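Local coordinates for protein carbohydrate kinase, FGGY (Novosphingobium aromaticivorans, PDB 3H6E) that probably phosphorylates a carbohydrate substrate as a member of the FGGY kinase family, although its own sugar is not established, at residues Arg314-Leu325 / Arg396-Arg405. Numbering follows the deposited sequence.
Sequences RVDIKPDQPALL and RFAEADVFVR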
ATOM      1  N   ARG A 314       4.003 -14.811 -18.264  1.00 36.65           N
ATOM      2  CA  ARG A 314       4.431 -13.909 -17.198  1.00 35.79           C
ATOM      3  C   ARG A 314       5.947 -13.960 -17.040  1.00 35.29           C
ATOM      4  O   ARG A 314       6.536 -15.038 -16.973  1.00 38.00           O
ATOM      5  CB  ARG A 314       3.763 -14.289 -15.876  1.00 34.89           C
ATOM      6  CG  ARG A 314       2.458 -13.571 -15.584  1.00 36.02           C
ATOM      7  CD  ARG A 314       1.817 -14.137 -14.326  1.00 38.19           C
ATOM      8  NE  ARG A 314       1.100 -13.125 -13.554  1.00 41.03           N
ATOM      9  CZ  ARG A 314      -0.217 -12.946 -13.589  1.00 42.45           C
ATOM     10  NH1 ARG A 314      -0.971 -13.713 -14.364  1.00 42.39           N
ATOM     11  NH2 ARG A 314      -0.781 -12.002 -12.845  1.00 39.16           N
ATOM     12  N   VAL A 315       6.575 -12.793 -16.963  1.00 34.74           N
ATOM     13  CA  VAL A 315       8.032 -12.702 -16.924  1.00 33.86           C
ATOM     14  C   VAL A 315       8.656 -13.137 -15.594  1.00 35.23           C
ATOM     15  O   VAL A 315       9.878 -13.112 -15.446  1.00 33.53           O
ATOM     16  CB  VAL A 315       8.508 -11.278 -17.232  1.00 32.60           C
ATOM     17  CG1 VAL A 315       7.993 -10.829 -18.591  1.00 32.20           C
ATOM     18  CG2 VAL A 315       8.061 -10.323 -16.129  1.00 32.11           C
ATOM     19  N   ASP A 316       7.828 -13.534 -14.630  1.00 35.19           N
ATOM     20  CA  ASP A 316       8.340 -13.932 -13.319  1.00 36.58           C
ATOM     21  C   ASP A 316       8.384 -15.449 -13.111  1.00 38.05           C
ATOM     22  O   ASP A 316       8.846 -15.921 -12.069  1.00 37.55           O
ATOM     23  CB  ASP A 316       7.550 -13.261 -12.187  1.00 34.33           C
ATOM     24  CG  ASP A 316       6.086 -13.667 -12.167  1.00 36.31           C
ATOM     25  OD1 ASP A 316       5.485 -13.802 -13.254  1.00 36.76           O
ATOM     26  OD2 ASP A 316       5.535 -13.841 -11.058  1.00 34.82           O
ATOM     27  N   ILE A 317       7.907 -16.204 -14.098  1.00 38.41           N
ATOM     28  CA  ILE A 317       7.940 -17.666 -14.040  1.00 38.94           C
ATOM     29  C   ILE A 317       9.368 -18.182 -13.880  1.00 39.21           C
ATOM     30  O   ILE A 317      10.214 -17.982 -14.754  1.00 39.43           O
ATOM     31  CB  ILE A 317       7.292 -18.294 -15.289  1.00 41.94           C
ATOM     32  CG1 ILE A 317       5.794 -17.971 -15.324  1.00 42.49           C
ATOM     33  CG2 ILE A 317       7.519 -19.799 -15.309  1.00 38.89           C
ATOM     34  CD1 ILE A 317       5.109 -18.339 -16.628  1.00 40.56           C
ATOM     35  N   LYS A 318       9.620 -18.855 -12.761  1.00 39.26           N
ATOM     36  CA  LYS A 318      10.980 -19.208 -12.346  1.00 41.45           C
ATOM     37  C   LYS A 318      11.832 -19.962 -13.377  1.00 42.56           C
ATOM     38  O   LYS A 318      12.856 -19.441 -13.824  1.00 43.06           O
ATOM     39  CB  LYS A 318      10.956 -19.935 -10.996  1.00 42.53           C
ATOM     40  CG  LYS A 318      10.445 -19.061  -9.862  1.00 43.01           C
ATOM     41  CD  LYS A 318       9.934 -19.881  -8.695  1.00 43.30           C
ATOM     42  CE  LYS A 318       9.095 -19.020  -7.766  1.00 44.08           C
ATOM     43  NZ  LYS A 318       8.041 -18.278  -8.519  1.00 43.60           N
ATOM     44  N   PRO A 319      11.424 -21.187 -13.756  1.00 43.85           N
ATOM     45  CA  PRO A 319      12.232 -21.948 -14.719  1.00 41.57           C
ATOM     46  C   PRO A 319      12.563 -21.157 -15.982  1.00 41.14           C
ATOM     47  O   PRO A 319      13.493 -21.518 -16.703  1.00 40.67           O
ATOM     48  CB  PRO A 319      11.331 -23.136 -15.063  1.00 40.61           C
ATOM     49  CG  PRO A 319      10.525 -23.346 -13.835  1.00 44.17           C
ATOM     50  CD  PRO A 319      10.265 -21.966 -13.280  1.00 44.24           C
ATOM     51  N   ASP A 320      11.820 -20.085 -16.235  1.00 40.28           N
ATOM     52  CA  ASP A 320      12.024 -19.280 -17.435  1.00 40.34           C
ATOM     53  C   ASP A 320      13.120 -18.227 -17.278  1.00 40.67           C
ATOM     54  O   ASP A 320      13.613 -17.684 -18.269  1.00 42.95           O
ATOM     55  CB  ASP A 320      10.719 -18.596 -17.849  1.00 41.64           C
ATOM     56  CG  ASP A 320       9.702 -19.567 -18.407  1.00 43.51           C
ATOM     57  OD1 ASP A 320       9.825 -20.784 -18.150  1.00 46.55           O
ATOM     58  OD2 ASP A 320       8.776 -19.110 -19.108  1.00 44.93           O
ATOM     59  N   GLN A 321      13.497 -17.935 -16.038  1.00 38.52           N
ATOM     60  CA  GLN A 321      14.429 -16.840 -15.767  1.00 39.76           C
ATOM     61  C   GLN A 321      15.727 -16.876 -16.582  1.00 39.78           C
ATOM     62  O   GLN A 321      16.095 -15.873 -17.194  1.00 40.16           O
ATOM     63  CB  GLN A 321      14.723 -16.723 -14.268  1.00 39.66           C
ATOM     64  CG  GLN A 321      13.517 -16.292 -13.448  1.00 38.11           C
ATOM     65  CD  GLN A 321      12.765 -15.132 -14.085  1.00 39.18           C
ATOM     66  OE1 GLN A 321      11.545 -15.190 -14.254  1.00 39.20           O
ATOM     67  NE2 GLN A 321      13.490 -14.080 -14.453  1.00 34.88           N
ATOM     68  N   PRO A 322      16.423 -18.026 -16.594  1.00 40.56           N
ATOM     69  CA  PRO A 322      17.699 -18.090 -17.321  1.00 40.33           C
ATOM     70  C   PRO A 322      17.540 -17.754 -18.798  1.00 41.83           C
ATOM     71  O   PRO A 322      18.374 -17.040 -19.355  1.00 41.14           O
ATOM     72  CB  PRO A 322      18.129 -19.550 -17.150  1.00 38.77           C
ATOM     73  CG  PRO A 322      17.437 -20.008 -15.912  1.00 41.05           C
ATOM     74  CD  PRO A 322      16.118 -19.292 -15.903  1.00 42.02           C
ATOM     75  N   ALA A 323      16.479 -18.257 -19.421  1.00 42.33           N
ATOM     76  CA  ALA A 323      16.234 -17.998 -20.835  1.00 43.32           C
ATOM     77  C   ALA A 323      15.824 -16.543 -21.061  1.00 42.94           C
ATOM     78  O   ALA A 323      16.246 -15.911 -22.033  1.00 42.28           O
ATOM     79  CB  ALA A 323      15.181 -18.946 -21.377  1.00 41.11           C
ATOM     80  N   LEU A 324      14.996 -16.023 -20.160  1.00 41.50           N
ATOM     81  CA  LEU A 324      14.688 -14.600 -20.141  1.00 40.66           C
ATOM     82  C   LEU A 324      15.996 -13.831 -20.044  1.00 40.84           C
ATOM     83  O   LEU A 324      16.249 -12.894 -20.802  1.00 38.73           O
ATOM     84  CB  LEU A 324      13.810 -14.273 -18.932  1.00 38.14           C
ATOM     85  CG  LEU A 324      12.298 -14.192 -19.139  1.00 39.77           C
ATOM     86  CD1 LEU A 324      11.907 -14.682 -20.520  1.00 38.37           C
ATOM     87  CD2 LEU A 324      11.586 -15.000 -18.062  1.00 36.64           C
ATOM     88  N   LEU A 325      16.826 -14.259 -19.101  1.00 41.22           N
ATOM     89  CA  LEU A 325      18.085 -13.596 -18.809  1.00 41.59           C
ATOM     90  C   LEU A 325      19.029 -13.667 -20.004  1.00 42.78           C
ATOM     91  O   LEU A 325      19.576 -12.653 -20.442  1.00 42.77           O
ATOM     92  CB  LEU A 325      18.734 -14.247 -17.586  1.00 39.95           C
ATOM     93  CG  LEU A 325      19.495 -13.312 -16.653  1.00 43.78           C
ATOM     94  CD1 LEU A 325      20.634 -12.627 -17.401  1.00 44.53           C
ATOM     95  CD2 LEU A 325      18.545 -12.290 -16.036  1.00 35.53           C
ATOM     96  N   ARG A 396       5.381  -9.913  -6.859  1.00 28.52           N
ATOM     97  CA  ARG A 396       5.729 -11.012  -7.756  1.00 28.48           C
ATOM     98  C   ARG A 396       6.882 -10.704  -8.712  1.00 28.91           C
ATOM     99  O   ARG A 396       7.592 -11.612  -9.141  1.00 32.10           O
ATOM    100  CB  ARG A 396       4.498 -11.515  -8.522  1.00 29.22           C
ATOM    101  CG  ARG A 396       4.009 -10.620  -9.649  1.00 30.47           C
ATOM    102  CD  ARG A 396       2.825 -11.276 -10.359  1.00 31.64           C
ATOM    103  NE  ARG A 396       2.227 -10.426 -11.386  1.00 32.53           N
ATOM    104  CZ  ARG A 396       2.500 -10.506 -12.686  1.00 34.01           C
ATOM    105  NH1 ARG A 396       3.376 -11.394 -13.136  1.00 34.08           N
ATOM    106  NH2 ARG A 396       1.899  -9.687 -13.540  1.00 37.72           N
ATOM    107  N   PHE A 397       7.080  -9.431  -9.036  1.00 29.18           N
ATOM    108  CA  PHE A 397       8.121  -9.055  -9.988  1.00 28.43           C
ATOM    109  C   PHE A 397       9.511  -9.027  -9.354  1.00 30.93           C
ATOM    110  O   PHE A 397      10.487  -8.613  -9.978  1.00 29.79           O
ATOM    111  CB  PHE A 397       7.783  -7.727 -10.668  1.00 29.50           C
ATOM    112  CG  PHE A 397       6.629  -7.825 -11.630  1.00 28.53           C
ATOM    113  CD1 PHE A 397       6.846  -8.139 -12.961  1.00 28.47           C
ATOM    114  CD2 PHE A 397       5.328  -7.619 -11.198  1.00 29.16           C
ATOM    115  CE1 PHE A 397       5.794  -8.238 -13.843  1.00 28.12           C
ATOM    116  CE2 PHE A 397       4.271  -7.718 -12.076  1.00 28.97           C
ATOM    117  CZ  PHE A 397       4.504  -8.028 -13.401  1.00 30.91           C
ATOM    118  N   ALA A 398       9.587  -9.477  -8.105  1.00 20.00           N
ATOM    119  CA  ALA A 398      10.866  -9.724  -7.451  1.00 20.00           C
ATOM    120  C   ALA A 398      11.542 -10.968  -8.016  1.00 20.00           C
ATOM    121  O   ALA A 398      12.764 -11.061  -8.048  1.00 32.52           O
ATOM    122  CB  ALA A 398      10.676  -9.858  -5.948  1.00 20.00           C
ATOM    123  N   GLU A 399      10.718 -11.918  -8.452  1.00 32.42           N
ATOM    124  CA  GLU A 399      11.213 -13.126  -9.097  1.00 33.51           C
ATOM    125  C   GLU A 399      11.533 -12.868 -10.564  1.00 33.40           C
ATOM    126  O   GLU A 399      11.872 -13.792 -11.301  1.00 36.02           O
ATOM    127  CB  GLU A 399      10.195 -14.262  -8.976  1.00 33.11           C
ATOM    128  CG  GLU A 399      10.432 -15.200  -7.799  1.00 37.13           C
ATOM    129  CD  GLU A 399       9.967 -14.622  -6.479  1.00 41.76           C
ATOM    130  OE1 GLU A 399       9.090 -13.730  -6.501  1.00 39.02           O
ATOM    131  OE2 GLU A 399      10.473 -15.068  -5.421  1.00 41.06           O
ATOM    132  N   ALA A 400      11.428 -11.609 -10.980  1.00 32.89           N
ATOM    133  CA  ALA A 400      11.703 -11.229 -12.366  1.00 32.24           C
ATOM    134  C   ALA A 400      13.159 -10.797 -12.557  1.00 32.78           C
ATOM    135  O   ALA A 400      13.471  -9.605 -12.551  1.00 30.17           O
ATOM    136  CB  ALA A 400      10.755 -10.133 -12.818  1.00 29.92           C
ATOM    137  N   ASP A 401      14.038 -11.783 -12.735  1.00 33.47           N
ATOM    138  CA  ASP A 401      15.480 -11.553 -12.843  1.00 34.16           C
ATOM    139  C   ASP A 401      15.885 -10.408 -13.771  1.00 30.72           C
ATOM    140  O   ASP A 401      16.774  -9.625 -13.445  1.00 30.75           O
ATOM    141  CB  ASP A 401      16.203 -12.840 -13.254  1.00 34.34           C
ATOM    142  CG  ASP A 401      16.751 -13.602 -12.064  1.00 38.21           C
ATOM    143  OD1 ASP A 401      17.607 -13.041 -11.349  1.00 41.45           O
ATOM    144  OD2 ASP A 401      16.336 -14.761 -11.847  1.00 38.14           O
ATOM    145  N   VAL A 402      15.251 -10.316 -14.931  1.00 30.52           N
ATOM    146  CA  VAL A 402      15.599  -9.270 -15.882  1.00 31.21           C
ATOM    147  C   VAL A 402      15.256  -7.895 -15.317  1.00 30.96           C
ATOM    148  O   VAL A 402      16.003  -6.933 -15.507  1.00 31.13           O
ATOM    149  CB  VAL A 402      14.888  -9.464 -17.231  1.00 31.67           C
ATOM    150  CG1 VAL A 402      15.345  -8.412 -18.222  1.00 30.18           C
ATOM    151  CG2 VAL A 402      15.149 -10.874 -17.771  1.00 35.79           C
ATOM    152  N   PHE A 403      14.130  -7.809 -14.616  1.00 29.71           N
ATOM    153  CA  PHE A 403      13.694  -6.544 -14.030  1.00 31.15           C
ATOM    154  C   PHE A 403      14.629  -6.064 -12.922  1.00 29.26           C
ATOM    155  O   PHE A 403      15.209  -4.983 -13.020  1.00 28.53           O
ATOM    156  CB  PHE A 403      12.262  -6.652 -13.493  1.00 28.05           C
ATOM    157  CG  PHE A 403      11.831  -5.462 -12.686  1.00 28.49           C
ATOM    158  CD1 PHE A 403      11.639  -4.230 -13.289  1.00 28.93           C
ATOM    159  CD2 PHE A 403      11.620  -5.571 -11.318  1.00 30.51           C
ATOM    160  CE1 PHE A 403      11.246  -3.129 -12.544  1.00 29.63           C
ATOM    161  CE2 PHE A 403      11.226  -4.474 -10.570  1.00 27.23           C
ATOM    162  CZ  PHE A 403      11.040  -3.253 -11.186  1.00 26.35           C
ATOM    163  N   VAL A 404      14.785  -6.870 -11.888  1.00 20.00           N
ATOM    164  CA  VAL A 404      15.576  -6.517 -10.715  1.00 20.00           C
ATOM    165  C   VAL A 404      17.025  -6.231 -11.093  1.00 20.00           C
ATOM    166  O   VAL A 404      17.604  -5.228 -10.620  1.00 31.98           O
ATOM    167  CB  VAL A 404      15.543  -7.633  -9.655  1.00 20.00           C
ATOM    168  CG1 VAL A 404      16.471  -7.295  -8.498  1.00 20.00           C
ATOM    169  CG2 VAL A 404      14.122  -7.856  -9.160  1.00 20.00           C
ATOM    170  N   ARG A 405      17.642  -7.087 -11.884  1.00 30.34           N
ATOM    171  CA  ARG A 405      19.043  -6.913 -12.270  1.00 31.90           C
ATOM    172  C   ARG A 405      19.252  -5.695 -13.172  1.00 32.30           C
ATOM    173  O   ARG A 405      20.293  -5.042 -13.111  1.00 34.15           O
ATOM    174  CB  ARG A 405      19.590  -8.180 -12.933  1.00 32.58           C
ATOM    175  CG  ARG A 405      19.610  -9.388 -12.009  1.00 35.32           C
ATOM    176  CD  ARG A 405      20.334 -10.564 -12.635  1.00 34.83           C
ATOM    177  NE  ARG A 405      21.778 -10.362 -12.654  1.00 38.91           N
ATOM    178  CZ  ARG A 405      22.649 -11.246 -13.129  1.00 40.69           C
ATOM    179  NH1 ARG A 405      22.218 -12.397 -13.631  1.00 37.37           N
ATOM    180  NH2 ARG A 405      23.949 -10.981 -13.105  1.00 40.54           N
TER
HETATM  181  O   HOH W   1       4.364 -10.527 -15.986  1.00 29.07           O
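CG2 of V402 lies 3.8 Å from CB of L324 and 4.1 Å from CD2 of L325, so one methyl meets two successive residues of helix 321-326. CD2 of L325 also rests on CB of D401 at 3.7 Å. In a second apolar patch, CG2 of V315 comes to the edge of the F397 ring, 3.8 Å from CE1, and touches CB of A400, the N-cap residue of helix 401-410. Further out, Q321 points toward 396-405, its CB 3.5 Å from OD2 of D401.

The polar edge is R396. Its chain, extended from CG to NE, crosses D316 at about a right angle, with OD1 of D316 at the edge of the guanidinium and the carboxylate plane turned 63° from it. NH1 makes a salt bridge to OD1 whose hydrogen bond is weak (3.2 Å, 123° at the hydrogen); a water bridges this NH1 and, weakly, N of V315. NE and NH2 of R314 lie over one face of the R396 guanidinium, the two side chains crossing at about a right angle. NE of R314 stands 2.9 Å from NH1 of R396, a close approach of like charges and not a bond; NH1 of R314 has its salt bridge to D311. F397 CZ stands over the rim of the opposite face. A leucine in place of R396 would probably leave D316 without its charged mate and the water with just the weak bond from V315 N among the bonds described.

C371 of helix 363-384 touches both V315 and V402, and F364 touches L324, while R405 bonds to the backbone of E447 and P448. Segments 321-325 and 401-405 run at 58°, their axes 9.8 Å apart at closest approach; helix 401-410 follows sheet strand 390-394 in the C-terminal FGGY domain.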